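Local coordinates for protein prophenoloxidase b (Marsupenaeus japonicus, PDB 3WKY) that is the inactive precursor of a type 3 copper phenoloxidase, which probably oxidises monophenols and o-diphenols at a dinuclear copper centre that binds dioxygen, at residues T278-I283 against N292-L297; N355-G360 against F394-F399. All coordinates share one frame; numbering follows the deposited sequence.

Interaction 1. Residues T278-I283 against N292-L297; sequences TFFQDI and NYVSQL. With EDO (1,2-ethanediol), chain M.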
ATOM      1  N   THR A 278      -0.548 -15.150  -6.302  1.00 15.35           N
ATOM      2  CA  THR A 278       0.250 -15.783  -5.257  1.00 14.79           C
ATOM      3  C   THR A 278       1.665 -15.200  -5.275  1.00 13.32           C
ATOM      4  O   THR A 278       2.278 -15.073  -6.346  1.00 13.35           O
ATOM      5  CB  THR A 278       0.286 -17.314  -5.478  1.00 14.11           C
ATOM      6  OG1 THR A 278      -1.040 -17.839  -5.300  1.00 14.89           O
ATOM      7  CG2 THR A 278       1.236 -17.997  -4.489  1.00 13.71           C
ATOM      8  N   PHE A 279       2.186 -14.845  -4.104  1.00 13.91           N
ATOM      9  CA  PHE A 279       3.545 -14.309  -4.015  1.00 16.08           C
ATOM     10  C   PHE A 279       4.615 -15.391  -4.141  1.00 11.15           C
ATOM     11  O   PHE A 279       4.441 -16.529  -3.689  1.00 16.17           O
ATOM     12  CB  PHE A 279       3.764 -13.541  -2.700  1.00 14.54           C
ATOM     13  CG  PHE A 279       3.049 -12.212  -2.641  1.00 18.33           C
ATOM     14  CD1 PHE A 279       3.672 -11.054  -3.099  1.00 15.62           C
ATOM     15  CD2 PHE A 279       1.764 -12.120  -2.109  1.00 19.11           C
ATOM     16  CE1 PHE A 279       3.025  -9.823  -3.034  1.00 19.41           C
ATOM     17  CE2 PHE A 279       1.107 -10.897  -2.055  1.00 22.75           C
ATOM     18  CZ  PHE A 279       1.735  -9.747  -2.518  1.00 21.55           C
ATOM     19  N   PHE A 280       5.723 -15.000  -4.768  1.00 12.34           N
ATOM     20  CA  PHE A 280       6.973 -15.752  -4.826  1.00 16.93           C
ATOM     21  C   PHE A 280       7.634 -15.520  -3.463  1.00 13.92           C
ATOM     22  O   PHE A 280       8.056 -14.399  -3.147  1.00 14.36           O
ATOM     23  CB  PHE A 280       7.780 -15.126  -5.973  1.00 14.16           C
ATOM     24  CG  PHE A 280       9.087 -15.821  -6.331  1.00 14.21           C
ATOM     25  CD1 PHE A 280       9.106 -16.917  -7.194  1.00 14.26           C
ATOM     26  CD2 PHE A 280      10.307 -15.290  -5.904  1.00 14.89           C
ATOM     27  CE1 PHE A 280      10.330 -17.505  -7.580  1.00 13.60           C
ATOM     28  CE2 PHE A 280      11.522 -15.862  -6.277  1.00 16.35           C
ATOM     29  CZ  PHE A 280      11.536 -16.975  -7.128  1.00 16.51           C
ATOM     30  N   GLN A 281       7.703 -16.566  -2.637  1.00 13.46           N
ATOM     31  CA  GLN A 281       8.094 -16.391  -1.230  1.00 14.10           C
ATOM     32  C   GLN A 281       9.249 -17.282  -0.810  1.00 14.78           C
ATOM     33  O   GLN A 281       9.469 -18.337  -1.406  1.00 13.85           O
ATOM     34  CB  GLN A 281       6.910 -16.695  -0.317  1.00 16.15           C
ATOM     35  CG  GLN A 281       5.716 -15.796  -0.521  1.00 15.34           C
ATOM     36  CD  GLN A 281       4.430 -16.482  -0.116  1.00 26.64           C
ATOM     37  OE1 GLN A 281       4.131 -16.582   1.078  1.00 21.04           O
ATOM     38  NE2 GLN A 281       3.677 -17.001  -1.105  1.00 19.03           N
ATOM     39  N   ASP A 282       9.958 -16.858   0.238  1.00 12.64           N
ATOM     40  CA  ASP A 282      11.048 -17.650   0.812  1.00 14.49           C
ATOM     41  C   ASP A 282      10.568 -19.071   1.066  1.00 15.78           C
ATOM     42  O   ASP A 282       9.467 -19.273   1.586  1.00 15.45           O
ATOM     43  CB  ASP A 282      11.491 -17.076   2.172  1.00 13.96           C
ATOM     44  CG  ASP A 282      12.058 -15.664   2.085  1.00 17.18           C
ATOM     45  OD1 ASP A 282      12.446 -15.200   0.996  1.00 12.13           O
ATOM     46  OD2 ASP A 282      12.152 -15.012   3.148  1.00 16.97           O
ATOM     47  N   ILE A 283      11.380 -20.061   0.706  1.00 14.72           N
ATOM     48  CA  ILE A 283      10.988 -21.437   0.967  1.00 14.09           C
ATOM     49  C   ILE A 283      11.648 -21.900   2.231  1.00 16.37           C
ATOM     50  O   ILE A 283      12.861 -22.087   2.274  1.00 15.66           O
ATOM     51  CB  ILE A 283      11.402 -22.390  -0.159  1.00 21.03           C
ATOM     52  CG1 ILE A 283      10.727 -21.981  -1.458  1.00 17.02           C
ATOM     53  CG2 ILE A 283      11.030 -23.823   0.214  1.00 23.50           C
ATOM     54  CD1 ILE A 283       9.214 -21.964  -1.398  1.00 19.78           C
ATOM     55  N   ASN A 292      15.811 -21.720   1.247  1.00 14.53           N
ATOM     56  CA  ASN A 292      16.342 -20.709   0.328  1.00 13.71           C
ATOM     57  C   ASN A 292      15.435 -19.482   0.347  1.00 15.32           C
ATOM     58  O   ASN A 292      14.267 -19.590   0.735  1.00 15.82           O
ATOM     59  CB  ASN A 292      16.490 -21.256  -1.102  1.00 15.49           C
ATOM     60  CG  ASN A 292      17.658 -22.219  -1.232  1.00 17.34           C
ATOM     61  OD1 ASN A 292      17.468 -23.433  -1.245  1.00 17.29           O
ATOM     62  ND2 ASN A 292      18.876 -21.677  -1.301  1.00 16.39           N
ATOM     63  N   TYR A 293      15.974 -18.325  -0.044  1.00 12.92           N
ATOM     64  CA  TYR A 293      15.272 -17.052   0.206  1.00 14.96           C
ATOM     65  C   TYR A 293      15.220 -16.177  -1.028  1.00 13.17           C
ATOM     66  O   TYR A 293      16.121 -16.227  -1.856  1.00 14.14           O
ATOM     67  CB  TYR A 293      15.961 -16.321   1.358  1.00 12.57           C
ATOM     68  CG  TYR A 293      16.000 -17.187   2.601  1.00 12.03           C
ATOM     69  CD1 TYR A 293      17.002 -18.142   2.793  1.00 18.66           C
ATOM     70  CD2 TYR A 293      15.003 -17.085   3.558  1.00 14.13           C
ATOM     71  CE1 TYR A 293      17.001 -18.967   3.938  1.00 19.06           C
ATOM     72  CE2 TYR A 293      14.997 -17.891   4.695  1.00 17.12           C
ATOM     73  CZ  TYR A 293      16.000 -18.823   4.881  1.00 19.81           C
ATOM     74  OH  TYR A 293      15.962 -19.617   6.020  1.00 20.01           O
ATOM     75  N   VAL A 294      14.160 -15.376  -1.160  1.00 12.08           N
ATOM     76  CA  VAL A 294      14.001 -14.547  -2.361  1.00 11.51           C
ATOM     77  C   VAL A 294      15.182 -13.588  -2.521  1.00 13.87           C
ATOM     78  O   VAL A 294      15.739 -13.444  -3.617  1.00 13.28           O
ATOM     79  CB  VAL A 294      12.655 -13.755  -2.340  1.00 13.99           C
ATOM     80  CG1 VAL A 294      12.561 -12.801  -3.552  1.00 13.14           C
ATOM     81  CG2 VAL A 294      11.454 -14.708  -2.317  1.00 12.96           C
ATOM     82  N   SER A 295      15.617 -12.963  -1.428  1.00 11.35           N
ATOM     83  CA  SER A 295      16.690 -11.972  -1.568  1.00 12.62           C
ATOM     84  C   SER A 295      18.039 -12.642  -1.820  1.00 14.22           C
ATOM     85  O   SER A 295      18.957 -12.023  -2.339  1.00 15.68           O
ATOM     86  CB  SER A 295      16.772 -11.068  -0.344  1.00 13.53           C
ATOM     87  OG  SER A 295      17.260 -11.799   0.762  1.00 17.21           O
ATOM     88  N   GLN A 296      18.141 -13.917  -1.456  1.00 14.90           N
ATOM     89  CA  GLN A 296      19.303 -14.732  -1.795  1.00 12.98           C
ATOM     90  C   GLN A 296      19.379 -14.916  -3.317  1.00 13.65           C
ATOM     91  O   GLN A 296      20.418 -14.633  -3.942  1.00 14.88           O
ATOM     92  CB  GLN A 296      19.181 -16.081  -1.083  1.00 16.23           C
ATOM     93  CG  GLN A 296      20.339 -17.056  -1.312  1.00 16.41           C
ATOM     94  CD  GLN A 296      20.037 -18.406  -0.682  1.00 21.38           C
ATOM     95  OE1 GLN A 296      18.884 -18.853  -0.683  1.00 16.82           O
ATOM     96  NE2 GLN A 296      21.059 -19.055  -0.122  1.00 17.45           N
ATOM     97  N   LEU A 297      18.276 -15.357  -3.919  1.00 14.45           N
ATOM     98  CA  LEU A 297      18.207 -15.471  -5.385  1.00 15.33           C
ATOM     99  C   LEU A 297      18.442 -14.119  -6.056  1.00 16.08           C
ATOM    100  O   LEU A 297      19.073 -14.035  -7.117  1.00 13.60           O
ATOM    101  CB  LEU A 297      16.855 -16.048  -5.848  1.00 14.06           C
ATOM    102  CG  LEU A 297      16.725 -17.580  -5.895  1.00 15.26           C
ATOM    103  CD1 LEU A 297      16.882 -18.185  -4.493  1.00 16.32           C
ATOM    104  CD2 LEU A 297      15.388 -18.002  -6.515  1.00 17.75           C
TER
HETATM  105  C1  EDO M 711      -0.697 -15.063  -1.421  1.00 22.80           C
HETATM  106  O1  EDO M 711       0.662 -15.446  -1.668  1.00 18.09           O
HETATM  107  C2  EDO M 711      -1.644 -16.221  -1.734  1.00 21.81           C
HETATM  108  O2  EDO M 711      -1.425 -17.341  -0.860  1.00 17.32           O
HETATM  109  O   HOH W   1      14.055 -12.869   1.060  1.00 15.31           O
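Ile283 and Asn292 form a single antiparallel hydrogen-bonded pair, Ile283 N reaching Asn292 O at 2.9 Å and Asn292 N returning to Ile283 O at 3.1 Å. One residue back, Asp282 takes over with its side chain. Its CG lies anti to the carbonyl carbon (chi1 -63°), and Asp282 OD1 accepts a nearly straight bond of 2.8 Å from Val294 N, on the anti side and 28° out of the carboxylate plane. A water donates to the same OD1 and accepts from Ser295 N, so the carboxylate holds two backbone NH groups at the start of helix 294-310, one directly and one through water. Tyr293 is the N-cap residue of that helix, which belongs to the copper-containing domain of the hemocyanin family. The Asp282 and Tyr293 side chains cross at about a right angle, carboxylate and ring planes 71° apart, with Asp282 OD2 at the ring edge 3.5 Å from Tyr293 CD2. OD2 itself is hydrogen-bonded to Ser295 OG of a second subunit, against whose Tyr293 this Tyr293 stacks. Val294 CG2 packs obliquely on Phe280 CD2 at 3.8 Å, while Leu297 CD2 meets the ring edge 4.0 Å from Phe280 CZ. Phe363 of helix 356-365 also stacks with the Phe280 ring.

Interaction 2. Residues N355-G360 against F394-F399; sequences NIHNLG and FRWHKF. With CUO (Cu2-o2 cluster), chain J.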
ATOM      1  N   ASN A 355      22.098 -20.858  -7.812  1.00 15.84           N
ATOM      2  CA  ASN A 355      21.341 -21.904  -8.484  1.00 14.70           C
ATOM      3  C   ASN A 355      19.976 -21.313  -8.838  1.00 17.10           C
ATOM      4  O   ASN A 355      18.931 -21.856  -8.456  1.00 15.33           O
ATOM      5  CB  ASN A 355      21.189 -23.107  -7.533  1.00 13.99           C
ATOM      6  CG  ASN A 355      20.592 -24.342  -8.218  1.00 17.91           C
ATOM      7  OD1 ASN A 355      20.670 -24.483  -9.435  1.00 18.22           O
ATOM      8  ND2 ASN A 355      19.989 -25.241  -7.422  1.00 16.24           N
ATOM      9  N   ILE A 356      19.995 -20.195  -9.565  1.00 15.58           N
ATOM     10  CA  ILE A 356      18.795 -19.376  -9.749  1.00 15.55           C
ATOM     11  C   ILE A 356      17.660 -20.095 -10.452  1.00 14.80           C
ATOM     12  O   ILE A 356      16.540 -20.143  -9.957  1.00 14.45           O
ATOM     13  CB  ILE A 356      19.104 -18.084 -10.533  1.00 13.72           C
ATOM     14  CG1 ILE A 356      20.001 -17.159  -9.703  1.00 14.18           C
ATOM     15  CG2 ILE A 356      17.798 -17.365 -10.922  1.00 17.06           C
ATOM     16  CD1 ILE A 356      20.724 -16.096 -10.576  1.00 16.10           C
ATOM     17  N   HIS A 357      17.930 -20.639 -11.630  1.00 13.74           N
ATOM     18  CA  HIS A 357      16.838 -21.182 -12.416  1.00 14.45           C
ATOM     19  C   HIS A 357      16.180 -22.409 -11.771  1.00 16.82           C
ATOM     20  O   HIS A 357      14.940 -22.509 -11.733  1.00 12.92           O
ATOM     21  CB  HIS A 357      17.282 -21.497 -13.848  1.00 14.33           C
ATOM     22  CG  HIS A 357      16.490 -22.593 -14.469  1.00 13.33           C
ATOM     23  ND1 HIS A 357      16.853 -23.919 -14.357  1.00 14.19           N
ATOM     24  CD2 HIS A 357      15.326 -22.575 -15.170  1.00 13.10           C
ATOM     25  CE1 HIS A 357      15.953 -24.671 -14.965  1.00 13.10           C
ATOM     26  NE2 HIS A 357      15.031 -23.882 -15.475  1.00 13.83           N
ATOM     27  N   ASN A 358      16.988 -23.341 -11.258  1.00 14.39           N
ATOM     28  CA  ASN A 358      16.423 -24.545 -10.638  1.00 13.28           C
ATOM     29  C   ASN A 358      15.599 -24.199  -9.403  1.00 15.14           C
ATOM     30  O   ASN A 358      14.480 -24.706  -9.218  1.00 13.83           O
ATOM     31  CB  ASN A 358      17.518 -25.558 -10.256  1.00 13.81           C
ATOM     32  CG  ASN A 358      18.142 -26.230 -11.474  1.00 15.02           C
ATOM     33  OD1 ASN A 358      17.519 -26.304 -12.532  1.00 16.33           O
ATOM     34  ND2 ASN A 358      19.373 -26.715 -11.329  1.00 16.56           N
ATOM     35  N   LEU A 359      16.156 -23.354  -8.543  1.00 13.55           N
ATOM     36  CA  LEU A 359      15.449 -23.028  -7.306  1.00 15.41           C
ATOM     37  C   LEU A 359      14.177 -22.253  -7.606  1.00 16.70           C
ATOM     38  O   LEU A 359      13.167 -22.416  -6.919  1.00 16.54           O
ATOM     39  CB  LEU A 359      16.342 -22.286  -6.316  1.00 13.39           C
ATOM     40  CG  LEU A 359      17.165 -23.257  -5.460  1.00 14.68           C
ATOM     41  CD1 LEU A 359      18.316 -22.539  -4.768  1.00 15.52           C
ATOM     42  CD2 LEU A 359      16.268 -23.948  -4.424  1.00 18.06           C
ATOM     43  N   GLY A 360      14.212 -21.441  -8.656  1.00 15.09           N
ATOM     44  CA  GLY A 360      13.035 -20.689  -9.063  1.00 16.43           C
ATOM     45  C   GLY A 360      11.871 -21.608  -9.369  1.00 16.06           C
ATOM     46  O   GLY A 360      10.734 -21.299  -9.044  1.00 12.15           O
ATOM     47  N   PHE A 394       6.458 -20.180 -18.588  1.00 12.85           N
ATOM     48  CA  PHE A 394       6.933 -19.322 -19.662  1.00 15.07           C
ATOM     49  C   PHE A 394       7.272 -17.921 -19.169  1.00 14.43           C
ATOM     50  O   PHE A 394       8.117 -17.246 -19.745  1.00 13.18           O
ATOM     51  CB  PHE A 394       5.949 -19.336 -20.831  1.00 14.37           C
ATOM     52  CG  PHE A 394       5.902 -20.664 -21.529  1.00 13.45           C
ATOM     53  CD1 PHE A 394       6.769 -20.937 -22.587  1.00 14.49           C
ATOM     54  CD2 PHE A 394       5.031 -21.661 -21.095  1.00 14.47           C
ATOM     55  CE1 PHE A 394       6.757 -22.187 -23.214  1.00 14.52           C
ATOM     56  CE2 PHE A 394       5.008 -22.906 -21.711  1.00 16.56           C
ATOM     57  CZ  PHE A 394       5.866 -23.164 -22.785  1.00 13.50           C
ATOM     58  N   ARG A 395       6.653 -17.492 -18.076  1.00 13.95           N
ATOM     59  CA  ARG A 395       7.072 -16.239 -17.474  1.00 14.15           C
ATOM     60  C   ARG A 395       8.459 -16.409 -16.848  1.00 13.13           C
ATOM     61  O   ARG A 395       9.302 -15.514 -16.936  1.00 13.69           O
ATOM     62  CB  ARG A 395       6.045 -15.773 -16.420  1.00 11.50           C
ATOM     63  CG  ARG A 395       4.642 -15.492 -17.001  1.00 16.62           C
ATOM     64  CD  ARG A 395       3.854 -14.510 -16.095  1.00 11.62           C
ATOM     65  NE  ARG A 395       4.597 -13.253 -15.963  1.00 13.45           N
ATOM     66  CZ  ARG A 395       4.477 -12.400 -14.951  1.00 18.90           C
ATOM     67  NH1 ARG A 395       3.644 -12.659 -13.944  1.00 17.78           N
ATOM     68  NH2 ARG A 395       5.213 -11.291 -14.936  1.00 14.37           N
ATOM     69  N   TRP A 396       8.691 -17.555 -16.209  1.00 12.96           N
ATOM     70  CA  TRP A 396       9.994 -17.832 -15.617  1.00 13.12           C
ATOM     71  C   TRP A 396      11.050 -17.950 -16.719  1.00 14.72           C
ATOM     72  O   TRP A 396      12.148 -17.394 -16.617  1.00 13.23           O
ATOM     73  CB  TRP A 396       9.934 -19.111 -14.771  1.00 10.70           C
ATOM     74  CG  TRP A 396      11.200 -19.377 -14.013  1.00 11.99           C
ATOM     75  CD1 TRP A 396      12.023 -20.471 -14.145  1.00 15.82           C
ATOM     76  CD2 TRP A 396      11.813 -18.531 -13.018  1.00 12.39           C
ATOM     77  NE1 TRP A 396      13.095 -20.362 -13.285  1.00 17.62           N
ATOM     78  CE2 TRP A 396      12.994 -19.186 -12.585  1.00 14.16           C
ATOM     79  CE3 TRP A 396      11.469 -17.300 -12.440  1.00 16.57           C
ATOM     80  CZ2 TRP A 396      13.855 -18.631 -11.623  1.00 14.21           C
ATOM     81  CZ3 TRP A 396      12.320 -16.753 -11.459  1.00 16.51           C
ATOM     82  CH2 TRP A 396      13.493 -17.427 -11.058  1.00 15.68           C
ATOM     83  N   HIS A 397      10.713 -18.650 -17.791  1.00 13.01           N
ATOM     84  CA  HIS A 397      11.679 -18.797 -18.878  1.00 14.71           C
ATOM     85  C   HIS A 397      11.877 -17.577 -19.745  1.00 15.79           C
ATOM     86  O   HIS A 397      12.926 -17.436 -20.376  1.00 15.36           O
ATOM     87  CB  HIS A 397      11.448 -20.074 -19.691  1.00 13.67           C
ATOM     88  CG  HIS A 397      12.135 -21.230 -19.067  1.00 14.85           C
ATOM     89  ND1 HIS A 397      13.482 -21.452 -19.234  1.00 16.07           N
ATOM     90  CD2 HIS A 397      11.713 -22.113 -18.132  1.00 15.11           C
ATOM     91  CE1 HIS A 397      13.852 -22.476 -18.481  1.00 19.27           C
ATOM     92  NE2 HIS A 397      12.795 -22.886 -17.809  1.00 17.51           N
ATOM     93  N   LYS A 398      10.890 -16.688 -19.776  1.00 13.02           N
ATOM     94  CA  LYS A 398      11.125 -15.395 -20.405  1.00 15.85           C
ATOM     95  C   LYS A 398      12.142 -14.602 -19.568  1.00 12.70           C
ATOM     96  O   LYS A 398      13.018 -13.951 -20.124  1.00 14.91           O
ATOM     97  CB  LYS A 398       9.822 -14.610 -20.606  1.00 15.45           C
ATOM     98  CG  LYS A 398      10.029 -13.261 -21.311  1.00 10.79           C
ATOM     99  CD  LYS A 398      10.420 -13.449 -22.801  1.00 11.89           C
ATOM    100  CE  LYS A 398      10.685 -12.095 -23.442  1.00 16.60           C
ATOM    101  NZ  LYS A 398      10.790 -12.196 -24.941  1.00 19.03           N
ATOM    102  N   PHE A 399      12.044 -14.663 -18.239  1.00 12.60           N
ATOM    103  CA  PHE A 399      13.078 -14.047 -17.397  1.00 12.13           C
ATOM    104  C   PHE A 399      14.450 -14.651 -17.701  1.00 15.43           C
ATOM    105  O   PHE A 399      15.440 -13.934 -17.898  1.00 14.50           O
ATOM    106  CB  PHE A 399      12.756 -14.216 -15.903  1.00 12.95           C
ATOM    107  CG  PHE A 399      13.977 -14.146 -15.012  1.00 13.84           C
ATOM    108  CD1 PHE A 399      14.704 -12.971 -14.898  1.00 14.94           C
ATOM    109  CD2 PHE A 399      14.390 -15.258 -14.289  1.00 15.25           C
ATOM    110  CE1 PHE A 399      15.845 -12.904 -14.090  1.00 15.53           C
ATOM    111  CE2 PHE A 399      15.509 -15.206 -13.480  1.00 15.68           C
ATOM    112  CZ  PHE A 399      16.244 -14.031 -13.379  1.00 17.01           C
TER
HETATM  113 CU1  CUO J 708      13.485 -26.853 -18.901  1.00 26.47          CU
HETATM  114 CU2  CUO J 708      13.114 -24.411 -16.279  1.00 20.77          CU
HETATM  115  O1  CUO J 708      13.962 -25.963 -17.177  1.00 34.54           O
HETATM  116  O2  CUO J 708      12.344 -26.306 -17.037  1.00 28.87           O
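Trp396 reaches from helix 394-399 to the backbone of helix 356-360, an antiparallel neighbour whose axis passes 11.2 Å away. The tight part is here. With CG anti to the backbone N (chi1 -174°), Trp396 CZ2 lies 3.4 Å from Gly360 CA, where a side chain on Gly360 would collide with it. At the indole edge, Trp396 NE1 donates to a lone pair of His357 O, 3.2 Å and 146°, and CZ2 lies near Ile356 O. Phe399 CD2 backs the opposite face of the indole from Gly360 C. An alanine in place of Trp396 would probably leave His357 O without this donor and open a gap between Gly360 and Phe399. Packing is looser beyond the indole, where Ile356 CG2 touches the edge of the Phe399 ring at CE2, 4.1 Å away, and the two side chains cross at about a right angle. Neither flank is a solvent side: all six touching residues are buried. Toward the dicopper-oxygen cluster, His357 and His397 converge through metal rather than by ring packing, their planes 62° apart. His357 NE2 binds copper CU2 at 2.1 Å and His397 NE2 at 2.2 Å, while His357 ND1 is hydrogen-bonded to Glu343 O. With His361 they complete the three-histidine set of one copper in the dinuclear site of type 3 copper proteins.

In the fold
Helix 356-365 joins the two contacts: residues 355-360, at its start with the N-cap Asn355, form one half of interaction 2, and its Leu359 and Gly360 also touch Asn292, Phe280 and Leu297 of interaction 1. The centres lie about 12 Å apart within the same copper-containing domain. Interaction 2 is the deeper, about 15 Å from the chain centre, and no other subunit touches it; its chemistry is metal ligation and an indole packed against a glycine between two antiparallel helices. Interaction 1, about 26 Å out, is also largely buried, but partly by a second subunit, and it relies on backbone and carboxylate hydrogen bonds with a bridging water. The Phe280 side chain lies about 11 Å from the copper cluster.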